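Local coordinates for putative sugar ABC transport system, substrate-binding protein (Bordetella parapertussis, PDB 5IX8) that probably binds a sugar in the periplasm and hands it to a membrane-bound ABC transporter, at residues G87-V92 and N110-A115; D1-I6 and G258-Q263; V143-G148 and T174-R179. All coordinates share one frame; numbering follows the deposited sequence.

Contact 1: G87-V92 and N110-A115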
ATOM      1  N   GLY A  87      17.302   0.029   6.461  1.00 14.88           N
ATOM      2  CA  GLY A  87      17.995  -1.047   7.141  1.00 14.87           C
ATOM      3  C   GLY A  87      18.049  -2.377   6.401  1.00 15.12           C
ATOM      4  O   GLY A  87      18.642  -3.326   6.929  1.00 17.10           O
ATOM      5  N   TYR A  88      17.429  -2.492   5.226  1.00 14.23           N
ATOM      6  CA  TYR A  88      17.371  -3.752   4.490  1.00 13.33           C
ATOM      7  C   TYR A  88      18.461  -3.886   3.441  1.00 14.93           C
ATOM      8  O   TYR A  88      18.585  -4.957   2.842  1.00 14.65           O
ATOM      9  CB  TYR A  88      15.999  -3.916   3.804  1.00 13.73           C
ATOM     10  CG  TYR A  88      14.907  -4.192   4.813  1.00 13.76           C
ATOM     11  CD1 TYR A  88      14.387  -3.169   5.594  1.00 14.66           C
ATOM     12  CD2 TYR A  88      14.402  -5.477   4.988  1.00 13.94           C
ATOM     13  CE1 TYR A  88      13.398  -3.398   6.504  1.00 14.43           C
ATOM     14  CE2 TYR A  88      13.383  -5.723   5.925  1.00 13.49           C
ATOM     15  CZ  TYR A  88      12.910  -4.678   6.686  1.00 14.43           C
ATOM     16  OH  TYR A  88      11.929  -4.888   7.606  1.00 14.87           O
ATOM     17  N   ASP A  89      19.250  -2.845   3.181  1.00 16.06           N
ATOM     18  CA  ASP A  89      20.235  -3.009   2.114  1.00 17.39           C
ATOM     19  C   ASP A  89      21.218  -4.141   2.416  1.00 16.17           C
ATOM     20  O   ASP A  89      21.501  -4.922   1.496  1.00 15.77           O
ATOM     21  CB  ASP A  89      20.955  -1.684   1.830  1.00 19.04           C
ATOM     22  CG  ASP A  89      21.761  -1.716   0.545  1.00 22.15           C
ATOM     23  OD1 ASP A  89      21.159  -1.814  -0.533  1.00 22.31           O
ATOM     24  OD2 ASP A  89      23.008  -1.629   0.618  1.00 24.96           O
ATOM     25  N   PRO A  90      21.739  -4.323   3.640  1.00 17.66           N
ATOM     26  CA  PRO A  90      22.676  -5.450   3.853  1.00 18.31           C
ATOM     27  C   PRO A  90      22.073  -6.804   3.554  1.00 17.52           C
ATOM     28  O   PRO A  90      22.753  -7.659   2.966  1.00 18.61           O
ATOM     29  CB  PRO A  90      23.069  -5.325   5.334  1.00 18.92           C
ATOM     30  CG  PRO A  90      22.880  -3.868   5.625  1.00 19.84           C
ATOM     31  CD  PRO A  90      21.664  -3.452   4.832  1.00 18.07           C
ATOM     32  N   VAL A  91      20.823  -7.042   3.946  1.00 17.07           N
ATOM     33  CA  VAL A  91      20.255  -8.363   3.702  1.00 17.16           C
ATOM     34  C   VAL A  91      19.911  -8.538   2.233  1.00 15.99           C
ATOM     35  O   VAL A  91      20.059  -9.633   1.683  1.00 17.27           O
ATOM     36  CB  VAL A  91      19.044  -8.647   4.613  1.00 18.05           C
ATOM     37  CG1 VAL A  91      17.849  -7.768   4.302  1.00 17.95           C
ATOM     38  CG2 VAL A  91      18.661 -10.106   4.505  1.00 17.58           C
ATOM     39  N   VAL A  92      19.461  -7.477   1.561  1.00 14.58           N
ATOM     40  CA  VAL A  92      19.223  -7.587   0.116  1.00 14.84           C
ATOM     41  C   VAL A  92      20.529  -7.889  -0.600  1.00 15.73           C
ATOM     42  O   VAL A  92      20.591  -8.737  -1.504  1.00 14.79           O
ATOM     43  CB  VAL A  92      18.561  -6.303  -0.424  1.00 15.20           C
ATOM     44  CG1 VAL A  92      18.461  -6.327  -1.968  1.00 15.34           C
ATOM     45  CG2 VAL A  92      17.158  -6.097   0.168  1.00 15.56           C
ATOM     46  N   ASN A 110      14.253   1.220   1.119  1.00 11.25           N
ATOM     47  CA  ASN A 110      15.459   2.026   0.931  1.00 12.59           C
ATOM     48  C   ASN A 110      16.663   1.135   0.624  1.00 12.75           C
ATOM     49  O   ASN A 110      17.584   0.972   1.431  1.00 14.98           O
ATOM     50  CB  ASN A 110      15.698   2.856   2.181  1.00 14.23           C
ATOM     51  CG  ASN A 110      16.659   3.979   1.950  1.00 15.21           C
ATOM     52  OD1 ASN A 110      16.953   4.356   0.808  1.00 17.12           O
ATOM     53  ND2 ASN A 110      17.182   4.514   3.041  1.00 17.91           N
ATOM     54  N   SER A 111      16.663   0.563  -0.572  1.00 12.16           N
ATOM     55  CA  SER A 111      17.808  -0.232  -1.012  1.00 11.76           C
ATOM     56  C   SER A 111      17.906  -0.157  -2.523  1.00 12.38           C
ATOM     57  O   SER A 111      16.970  -0.564  -3.215  1.00 12.32           O
ATOM     58  CB  SER A 111      17.688  -1.694  -0.573  1.00 13.20           C
ATOM     59  OG  SER A 111      18.680  -2.485  -1.192  1.00 16.16           O
ATOM     60  N   ASP A 112      19.044   0.328  -3.037  1.00 12.22           N
ATOM     61  CA  ASP A 112      19.209   0.362  -4.491  1.00 13.36           C
ATOM     62  C   ASP A 112      19.689  -0.959  -5.067  1.00 14.28           C
ATOM     63  O   ASP A 112      20.025  -1.006  -6.264  1.00 15.37           O
ATOM     64  CB  ASP A 112      20.146   1.503  -4.911  1.00 14.65           C
ATOM     65  CG  ASP A 112      21.556   1.356  -4.353  1.00 18.22           C
ATOM     66  OD1 ASP A 112      21.942   0.281  -3.879  1.00 19.10           O
ATOM     67  OD2 ASP A 112      22.307   2.347  -4.417  1.00 21.05           O
ATOM     68  N   LYS A 113      19.729  -2.015  -4.245  1.00 13.39           N
ATOM     69  CA  LYS A 113      20.085  -3.358  -4.702  1.00 12.67           C
ATOM     70  C   LYS A 113      18.859  -4.233  -4.992  1.00 12.23           C
ATOM     71  O   LYS A 113      19.012  -5.376  -5.415  1.00 12.67           O
ATOM     72  CB  LYS A 113      21.007  -4.019  -3.677  1.00 15.10           C
ATOM     73  CG  LYS A 113      22.372  -3.313  -3.617  1.00 18.77           C
ATOM     74  CD  LYS A 113      23.237  -3.853  -2.504  1.00 22.64           C
ATOM     75  CE  LYS A 113      24.529  -3.020  -2.307  1.00 25.98           C
ATOM     76  NZ  LYS A 113      24.261  -1.576  -1.913  1.00 28.18           N
ATOM     77  N   ILE A 114      17.652  -3.717  -4.750  1.00 10.82           N
ATOM     78  CA  ILE A 114      16.416  -4.343  -5.208  1.00 11.36           C
ATOM     79  C   ILE A 114      16.463  -4.512  -6.715  1.00 11.91           C
ATOM     80  O   ILE A 114      16.931  -3.622  -7.443  1.00 14.13           O
ATOM     81  CB  ILE A 114      15.227  -3.461  -4.778  1.00 10.95           C
ATOM     82  CG1 ILE A 114      15.088  -3.424  -3.250  1.00 12.20           C
ATOM     83  CG2 ILE A 114      13.912  -3.861  -5.481  1.00 11.29           C
ATOM     84  CD1 ILE A 114      14.541  -4.740  -2.614  1.00 13.80           C
ATOM     85  N   ALA A 115      16.004  -5.675  -7.196  1.00 10.83           N
ATOM     86  CA  ALA A 115      16.024  -5.936  -8.641  1.00 11.86           C
ATOM     87  C   ALA A 115      14.982  -5.093  -9.366  1.00 13.01           C
ATOM     88  O   ALA A 115      15.304  -4.387 -10.337  1.00 14.26           O
ATOM     89  CB  ALA A 115      15.811  -7.427  -8.916  1.00 12.77           C
TER
HETATM   90  O   HOH W   1      18.614   1.748   4.155  1.00 28.65           O
HETATM   91  O   HOH W   2      16.190  -0.566   3.462  1.00 13.48           O
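The N-terminal part of helix 89-97 meets the loop between the parallel strands 101-105 and 116-119, in one lobe of a periplasmic binding protein. Asp89 carries the polar half of the contact. Its CG stands anti to the backbone N (chi1 -167°), which turns the carboxylate to the loop, where its two oxygens take different partners. Ser111 OG donates to the anti lone pair of Asp89 OD1 at 2.7 Å, while Lys113 NZ reaches the syn lone pair of Asp89 OD2 at 2.8 Å. The lysine chain runs extended across the carboxylate and bends only at its last torsion (chi4 62°), turning the ammonium in to OD2. That ammonium also pairs with Asp112 OD1 at 3.6 Å, and so lies between two carboxylates whose repulsion it probably offsets. Helix 89-97 connects strands 77-80 and 101-105 in a beta-alpha-beta crossover, and the loop beyond packs on it. Ser111 OG works twice, accepting from Lys113 N at 3.3 Å in an ST turn, within the type I turn 111-114. One helical turn on, Val92 CG1 rests 3.6 Å from Lys113 O, and Val92 CG2 lies 4.1 Å from Ile114 CD1. Two waters link Asn110 O to the backbone N atoms of Gly87 and Tyr88, the second holding Asn110 O weakly.

Contact 2: D1-I6 and G258-Q263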
ATOM      1  N   ASP A   1     -10.088  -8.629 -17.627  1.00 28.36           N
ATOM      2  CA  ASP A   1      -8.688  -9.047 -17.661  1.00 25.48           C
ATOM      3  C   ASP A   1      -8.084  -8.812 -16.297  1.00 21.51           C
ATOM      4  O   ASP A   1      -8.026  -7.676 -15.821  1.00 20.35           O
ATOM      5  CB  ASP A   1      -7.926  -8.288 -18.759  1.00 28.36           C
ATOM      6  CG  ASP A   1      -6.395  -8.586 -18.787  1.00 30.13           C
ATOM      7  OD1 ASP A   1      -5.870  -9.506 -18.114  1.00 29.93           O
ATOM      8  OD2 ASP A   1      -5.701  -7.872 -19.541  1.00 31.97           O
ATOM      9  N   ARG A   2      -7.633  -9.897 -15.659  1.00 18.82           N
ATOM     10  CA  ARG A   2      -7.079  -9.782 -14.312  1.00 17.43           C
ATOM     11  C   ARG A   2      -5.790  -8.971 -14.291  1.00 15.71           C
ATOM     12  O   ARG A   2      -5.366  -8.537 -13.207  1.00 14.94           O
ATOM     13  CB  ARG A   2      -6.822 -11.175 -13.703  1.00 17.16           C
ATOM     14  CG  ARG A   2      -5.629 -11.932 -14.294  1.00 17.98           C
ATOM     15  CD  ARG A   2      -5.610 -13.404 -13.830  1.00 18.67           C
ATOM     16  NE  ARG A   2      -4.409 -14.090 -14.301  1.00 18.72           N
ATOM     17  CZ  ARG A   2      -4.300 -14.704 -15.474  1.00 18.56           C
ATOM     18  NH1 ARG A   2      -5.345 -14.770 -16.326  1.00 19.98           N
ATOM     19  NH2 ARG A   2      -3.154 -15.284 -15.787  1.00 17.60           N
ATOM     20  N   LEU A   3      -5.127  -8.817 -15.441  1.00 14.85           N
ATOM     21  CA  LEU A   3      -3.901  -8.024 -15.515  1.00 15.44           C
ATOM     22  C   LEU A   3      -4.143  -6.643 -16.130  1.00 16.74           C
ATOM     23  O   LEU A   3      -3.180  -5.907 -16.383  1.00 15.79           O
ATOM     24  CB  LEU A   3      -2.823  -8.800 -16.291  1.00 16.55           C
ATOM     25  CG  LEU A   3      -2.379 -10.064 -15.538  1.00 17.26           C
ATOM     26  CD1 LEU A   3      -1.677 -11.029 -16.502  1.00 18.55           C
ATOM     27  CD2 LEU A   3      -1.492  -9.703 -14.370  1.00 18.35           C
ATOM     28  N   GLN A   4      -5.413  -6.280 -16.359  1.00 17.68           N
ATOM     29  CA  GLN A   4      -5.821  -4.956 -16.867  1.00 19.42           C
ATOM     30  C   GLN A   4      -5.085  -4.547 -18.147  1.00 17.71           C
ATOM     31  O   GLN A   4      -4.819  -3.365 -18.358  1.00 19.43           O
ATOM     32  CB  GLN A   4      -5.620  -3.863 -15.820  1.00 22.58           C
ATOM     33  CG  GLN A   4      -6.645  -3.801 -14.728  1.00 27.29           C
ATOM     34  CD  GLN A   4      -6.410  -2.606 -13.778  1.00 31.47           C
ATOM     35  OE1 GLN A   4      -5.575  -1.716 -14.039  1.00 33.38           O
ATOM     36  NE2 GLN A   4      -7.150  -2.582 -12.679  1.00 33.19           N
ATOM     37  N   GLY A   5      -4.749  -5.507 -19.003  1.00 14.69           N
ATOM     38  CA  GLY A   5      -3.995  -5.242 -20.224  1.00 14.34           C
ATOM     39  C   GLY A   5      -2.566  -4.786 -20.043  1.00 13.87           C
ATOM     40  O   GLY A   5      -1.952  -4.335 -21.008  1.00 16.14           O
ATOM     41  N   ILE A   6      -2.005  -4.903 -18.847  1.00 11.59           N
ATOM     42  CA  ILE A   6      -0.665  -4.364 -18.628  1.00 11.55           C
ATOM     43  C   ILE A   6       0.379  -5.250 -19.269  1.00 13.10           C
ATOM     44  O   ILE A   6       1.378  -4.761 -19.821  1.00 13.71           O
ATOM     45  CB  ILE A   6      -0.410  -4.191 -17.126  1.00 12.74           C
ATOM     46  CG1 ILE A   6      -1.299  -3.065 -16.622  1.00 13.24           C
ATOM     47  CG2 ILE A   6       1.083  -3.916 -16.868  1.00 13.74           C
ATOM     48  CD1 ILE A   6      -1.394  -3.019 -15.094  1.00 13.11           C
ATOM     49  N   GLY A 258       0.303  -8.206  -6.920  1.00 11.40           N
ATOM     50  CA  GLY A 258       0.828  -9.554  -6.727  1.00 10.86           C
ATOM     51  C   GLY A 258       0.905 -10.339  -8.025  1.00 10.94           C
ATOM     52  O   GLY A 258       1.888 -11.027  -8.284  1.00 10.70           O
ATOM     53  N   ARG A 259      -0.145 -10.259  -8.850  1.00 10.52           N
ATOM     54  CA  ARG A 259      -0.115 -10.947 -10.141  1.00 11.14           C
ATOM     55  C   ARG A 259       1.014 -10.424 -10.999  1.00 11.42           C
ATOM     56  O   ARG A 259       1.706 -11.198 -11.685  1.00 11.28           O
ATOM     57  CB  ARG A 259      -1.439 -10.773 -10.874  1.00 10.70           C
ATOM     58  CG  ARG A 259      -2.648 -11.284 -10.121  1.00 10.37           C
ATOM     59  CD  ARG A 259      -3.843 -11.359 -11.095  1.00 11.20           C
ATOM     60  NE  ARG A 259      -5.047 -11.779 -10.403  1.00 12.32           N
ATOM     61  CZ  ARG A 259      -5.282 -13.032 -10.017  1.00 13.12           C
ATOM     62  NH1 ARG A 259      -4.411 -14.018 -10.309  1.00 13.59           N
ATOM     63  NH2 ARG A 259      -6.400 -13.295  -9.347  1.00 15.10           N
ATOM     64  N   LEU A 260       1.177  -9.103 -11.024  1.00 10.88           N
ATOM     65  CA  LEU A 260       2.247  -8.526 -11.817  1.00 10.45           C
ATOM     66  C   LEU A 260       3.614  -8.958 -11.316  1.00  9.51           C
ATOM     67  O   LEU A 260       4.506  -9.200 -12.115  1.00  9.79           O
ATOM     68  CB  LEU A 260       2.136  -7.005 -11.818  1.00 11.80           C
ATOM     69  CG  LEU A 260       0.923  -6.459 -12.545  1.00 12.55           C
ATOM     70  CD1 LEU A 260       0.738  -4.967 -12.243  1.00 14.08           C
ATOM     71  CD2 LEU A 260       1.014  -6.701 -14.065  1.00 12.80           C
ATOM     72  N   ILE A 261       3.803  -9.067 -10.006  1.00  9.92           N
ATOM     73  CA  ILE A 261       5.096  -9.545  -9.504  1.00 10.13           C
ATOM     74  C   ILE A 261       5.452 -10.903 -10.104  1.00 10.90           C
ATOM     75  O   ILE A 261       6.593 -11.144 -10.522  1.00 11.03           O
ATOM     76  CB  ILE A 261       5.066  -9.570  -7.961  1.00 10.04           C
ATOM     77  CG1 ILE A 261       5.198  -8.107  -7.451  1.00 10.77           C
ATOM     78  CG2 ILE A 261       6.162 -10.468  -7.415  1.00 12.50           C
ATOM     79  CD1 ILE A 261       4.764  -7.924  -6.000  1.00 12.48           C
ATOM     80  N   VAL A 262       4.484 -11.811 -10.164  1.00  9.75           N
ATOM     81  CA  VAL A 262       4.742 -13.128 -10.749  1.00  9.43           C
ATOM     82  C   VAL A 262       5.079 -13.008 -12.233  1.00  8.84           C
ATOM     83  O   VAL A 262       6.035 -13.636 -12.734  1.00  9.98           O
ATOM     84  CB  VAL A 262       3.533 -14.053 -10.515  1.00  9.58           C
ATOM     85  CG1 VAL A 262       3.680 -15.364 -11.294  1.00  9.98           C
ATOM     86  CG2 VAL A 262       3.390 -14.321  -9.022  1.00  9.91           C
ATOM     87  N   GLN A 263       4.286 -12.221 -12.976  1.00  9.51           N
ATOM     88  CA  GLN A 263       4.519 -12.133 -14.418  1.00  9.86           C
ATOM     89  C   GLN A 263       5.852 -11.453 -14.735  1.00 11.03           C
ATOM     90  O   GLN A 263       6.525 -11.818 -15.718  1.00 11.73           O
ATOM     91  CB  GLN A 263       3.359 -11.398 -15.098  1.00 10.08           C
ATOM     92  CG  GLN A 263       2.074 -12.248 -15.084  1.00 12.45           C
ATOM     93  CD  GLN A 263       2.225 -13.483 -15.960  1.00 14.78           C
ATOM     94  OE1 GLN A 263       2.996 -13.474 -16.911  1.00 13.91           O
ATOM     95  NE2 GLN A 263       1.511 -14.559 -15.632  1.00 16.91           N
TER
HETATM   96  O   HOH W   3      -5.985  -8.926 -10.560  1.00 17.79           O
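One face of the Arg259 guanidinium is overlaid by the aliphatic part of Arg2, whose CD sits 3.5 Å above the plane, displaced toward the rim. At the edge, in plane, a water accepts from Arg259 NE at 3.0 Å and donates to Arg2 O at 2.7 Å, tying the helix side chain to the backbone of the N-terminal segment. The two guanidinium planes stand nearly perpendicular, 86° apart, so the arginines cross rather than stack. Both chains are extended from CG to NE, and Arg2 CG takes the crowded position between its backbone N and carbonyl carbon (chi1 73°), which carries its methylenes over Arg259. Although Arg2 NE and Arg259 NH1 come within 4.0 Å, both form salt bridges to Glu40, and Arg259 NH1 has Asp39 as well; these acids of helix 28-43 probably offset the repulsion.

Next to the arginines the contact is apolar. Leu3 CD2 lies 3.7 Å from Arg259 CB, and the side chains of Leu3 and Leu260 lie side by side, pointing opposite ways. Ile6 comes in across Leu260, roughly perpendicular, with Ile6 CG2 4.0 Å from Leu260 CD2. Two successive turns shape the segment: a type I turn over residues 1-4, where Asp1 OD1 accepts from Leu3 N in an Asx turn, and a type I' turn over residues 3-6. Helix 254-270, against which this irregular segment lies, follows strand 246-250 of the mixed sheet but packs on the parallel sheet beside helix 28-43, so the chain crosses between the lobes, as in periplasmic binding proteins.

Contact 3: V143-G148 and T174-R179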
ATOM      1  N   VAL A 143      -8.725  21.015   8.128  1.00 16.05           N
ATOM      2  CA  VAL A 143      -8.494  19.604   7.864  1.00 15.20           C
ATOM      3  C   VAL A 143      -7.542  19.074   8.933  1.00 13.54           C
ATOM      4  O   VAL A 143      -6.401  19.551   9.045  1.00 15.10           O
ATOM      5  CB  VAL A 143      -7.885  19.389   6.464  1.00 15.29           C
ATOM      6  CG1 VAL A 143      -7.654  17.881   6.201  1.00 14.73           C
ATOM      7  CG2 VAL A 143      -8.780  20.036   5.354  1.00 16.06           C
ATOM      8  N   ILE A 144      -7.997  18.092   9.711  1.00 12.64           N
ATOM      9  CA  ILE A 144      -7.113  17.370  10.626  1.00 12.33           C
ATOM     10  C   ILE A 144      -6.268  16.397   9.822  1.00 13.23           C
ATOM     11  O   ILE A 144      -6.810  15.620   9.014  1.00 13.71           O
ATOM     12  CB  ILE A 144      -7.934  16.613  11.677  1.00 12.98           C
ATOM     13  CG1 ILE A 144      -8.527  17.581  12.706  1.00 12.67           C
ATOM     14  CG2 ILE A 144      -7.066  15.523  12.343  1.00 12.72           C
ATOM     15  CD1 ILE A 144      -9.780  17.031  13.443  1.00 12.40           C
ATOM     16  N   VAL A 145      -4.954  16.390  10.075  1.00 11.78           N
ATOM     17  CA  VAL A 145      -4.030  15.472   9.414  1.00 11.68           C
ATOM     18  C   VAL A 145      -3.550  14.440  10.433  1.00 11.99           C
ATOM     19  O   VAL A 145      -2.953  14.802  11.452  1.00 12.66           O
ATOM     20  CB  VAL A 145      -2.841  16.209   8.779  1.00 12.80           C
ATOM     21  CG1 VAL A 145      -1.851  15.185   8.192  1.00 14.53           C
ATOM     22  CG2 VAL A 145      -3.319  17.224   7.687  1.00 14.27           C
ATOM     23  N   VAL A 146      -3.834  13.165  10.167  1.00 11.19           N
ATOM     24  CA  VAL A 146      -3.365  12.026  10.966  1.00 11.49           C
ATOM     25  C   VAL A 146      -2.461  11.282   9.990  1.00 11.39           C
ATOM     26  O   VAL A 146      -2.972  10.514   9.165  1.00 12.28           O
ATOM     27  CB  VAL A 146      -4.527  11.148  11.472  1.00 12.90           C
ATOM     28  CG1 VAL A 146      -4.019   9.884  12.204  1.00 14.10           C
ATOM     29  CG2 VAL A 146      -5.434  11.916  12.411  1.00 13.08           C
ATOM     30  N   PRO A 147      -1.145  11.524   9.994  1.00 12.04           N
ATOM     31  CA  PRO A 147      -0.309  11.181   8.840  1.00 11.21           C
ATOM     32  C   PRO A 147       0.216   9.766   8.823  1.00 12.13           C
ATOM     33  O   PRO A 147       0.799   9.359   7.809  1.00 13.41           O
ATOM     34  CB  PRO A 147       0.882  12.137   8.988  1.00 11.31           C
ATOM     35  CG  PRO A 147       1.034  12.273  10.454  1.00 11.00           C
ATOM     36  CD  PRO A 147      -0.431  12.416  10.923  1.00 11.20           C
ATOM     37  N   GLY A 148       0.067   9.027   9.904  1.00 12.03           N
ATOM     38  CA  GLY A 148       0.644   7.715   9.977  1.00 11.77           C
ATOM     39  C   GLY A 148       1.927   7.710  10.772  1.00 11.60           C
ATOM     40  O   GLY A 148       2.242   8.633  11.535  1.00 12.52           O
ATOM     41  N   THR A 174      -3.979  21.018   9.750  1.00 14.53           N
ATOM     42  CA  THR A 174      -3.217  20.982  11.007  1.00 14.10           C
ATOM     43  C   THR A 174      -1.808  20.496  10.694  1.00 14.68           C
ATOM     44  O   THR A 174      -1.589  19.858   9.665  1.00 15.39           O
ATOM     45  CB  THR A 174      -3.821  20.011  12.029  1.00 14.06           C
ATOM     46  OG1 THR A 174      -3.683  18.668  11.535  1.00 14.04           O
ATOM     47  CG2 THR A 174      -5.289  20.308  12.327  1.00 15.86           C
ATOM     48  N   PRO A 175      -0.833  20.777  11.552  1.00 14.09           N
ATOM     49  CA  PRO A 175       0.469  20.107  11.391  1.00 14.46           C
ATOM     50  C   PRO A 175       0.309  18.609  11.556  1.00 14.85           C
ATOM     51  O   PRO A 175      -0.713  18.116  12.026  1.00 16.15           O
ATOM     52  CB  PRO A 175       1.334  20.695  12.502  1.00 16.65           C
ATOM     53  CG  PRO A 175       0.427  21.355  13.412  1.00 16.72           C
ATOM     54  CD  PRO A 175      -0.838  21.723  12.681  1.00 14.40           C
ATOM     55  N   ALA A 176       1.337  17.870  11.158  1.00 14.69           N
ATOM     56  CA  ALA A 176       1.253  16.414  11.130  1.00 13.20           C
ATOM     57  C   ALA A 176       2.249  15.827  12.122  1.00 12.70           C
ATOM     58  O   ALA A 176       3.452  16.087  12.033  1.00 15.23           O
ATOM     59  CB  ALA A 176       1.528  15.891   9.727  1.00 14.20           C
ATOM     60  N   ALA A 177       1.756  15.007  13.037  1.00 10.44           N
ATOM     61  CA  ALA A 177       2.612  14.345  14.024  1.00 10.86           C
ATOM     62  C   ALA A 177       2.740  12.877  13.594  1.00 10.78           C
ATOM     63  O   ALA A 177       1.763  12.117  13.652  1.00 11.00           O
ATOM     64  CB  ALA A 177       2.040  14.482  15.437  1.00 12.09           C
ATOM     65  N   PHE A 178       3.941  12.466  13.208  1.00 10.31           N
ATOM     66  CA  PHE A 178       4.171  11.118  12.697  1.00 10.66           C
ATOM     67  C   PHE A 178       4.500  10.218  13.886  1.00 11.82           C
ATOM     68  O   PHE A 178       5.544  10.388  14.526  1.00 12.75           O
ATOM     69  CB  PHE A 178       5.311  11.102  11.685  1.00 10.52           C
ATOM     70  CG  PHE A 178       4.973  11.722  10.344  1.00 11.47           C
ATOM     71  CD1 PHE A 178       4.938  13.108  10.186  1.00 12.55           C
ATOM     72  CD2 PHE A 178       4.678  10.914   9.242  1.00 11.37           C
ATOM     73  CE1 PHE A 178       4.606  13.677   8.939  1.00 12.92           C
ATOM     74  CE2 PHE A 178       4.388  11.461   8.007  1.00 12.43           C
ATOM     75  CZ  PHE A 178       4.336  12.851   7.843  1.00 12.33           C
ATOM     76  N   ARG A 179       3.594   9.296  14.213  1.00 12.52           N
ATOM     77  CA  ARG A 179       3.727   8.506  15.428  1.00 14.20           C
ATOM     78  C   ARG A 179       2.766   7.333  15.341  1.00 14.40           C
ATOM     79  O   ARG A 179       1.828   7.341  14.540  1.00 15.49           O
ATOM     80  CB  ARG A 179       3.399   9.340  16.674  1.00 16.19           C
ATOM     81  CG  ARG A 179       1.949   9.831  16.561  1.00 19.36           C
ATOM     82  CD  ARG A 179       1.565  10.818  17.588  1.00 22.64           C
ATOM     83  NE  ARG A 179       1.405  10.128  18.851  1.00 24.80           N
ATOM     84  CZ  ARG A 179       0.520  10.457  19.778  1.00 24.11           C
ATOM     85  NH1 ARG A 179       0.514   9.785  20.901  1.00 24.62           N
ATOM     86  NH2 ARG A 179      -0.331  11.459  19.585  1.00 24.52           N
TER
HETATM   87  O   HOH W   4      -1.140  14.885  13.476  1.00 12.69           O
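Thr174 OG1 occupies the crowded position between its backbone N and carbonyl carbon (chi1 67°), which turns the hydroxyl to the strand; there it accepts a nearly straight bond from Val145 N at 3.0 Å. The same hydroxyl donates to Pro175 O, approaching from above that carbonyl plane, and so takes the place of a main-chain acceptor for Val145 while fixed between Val145 N and Pro175 O. Just before it, Thr174 N donates to Val143 O at 2.9 Å, nearly along the C=O axis.

Phe178 CG lies anti to its carbonyl carbon (chi1 -73°), which swings the ring over Pro147. Pro147 CB sits above the ring face, 3.8 Å from the centroid of the Phe178 ring, in a CH-pi contact displaced toward the rim. Pro147 CG also lies 3.7 Å from Ala176 CB, which touches Val145 CG1 as well. Further along, a water bridges Val145 O and Ala177 N; at the far end a further backbone bond joins Arg179 N to a lone pair of Gly148 O at 3.1 Å, and Phe178 CA adds a CA-H...O contact to the same oxygen. Segment 174-179 continues on from edge strand 172-173 of the mixed sheet, running 12° from the direction of 143-148 as that segment leaves strand 142-145. Helix 154-168 connects 142-145 to 172-173, the parallel beta-alpha-beta crossover typical of the lobes of periplasmic binding proteins.

Contacts 1 and 2 lie in the lobe of the parallel sheet, whereas contact 3 lies at the edge of the mixed sheet, on the opposite side of the chain's centre from contact 2. Contact 2 closes the longest loop, with the other two nested inside it, and is the buried one; contacts 1 and 3 are partly buried. Contacts 1 and 2 do not touch, but side chains of both rest on strand 101-105. Contact 1 is led by a salt-bridge network at the partly exposed N-terminal part of a helix, with buried Val92 and Ile114 beside it, contact 2 by apolar side chains and crossed arginines with acidic partners elsewhere, and contact 3 by main-chain hydrogen bonds, with a hydroxyl and a water completing the link.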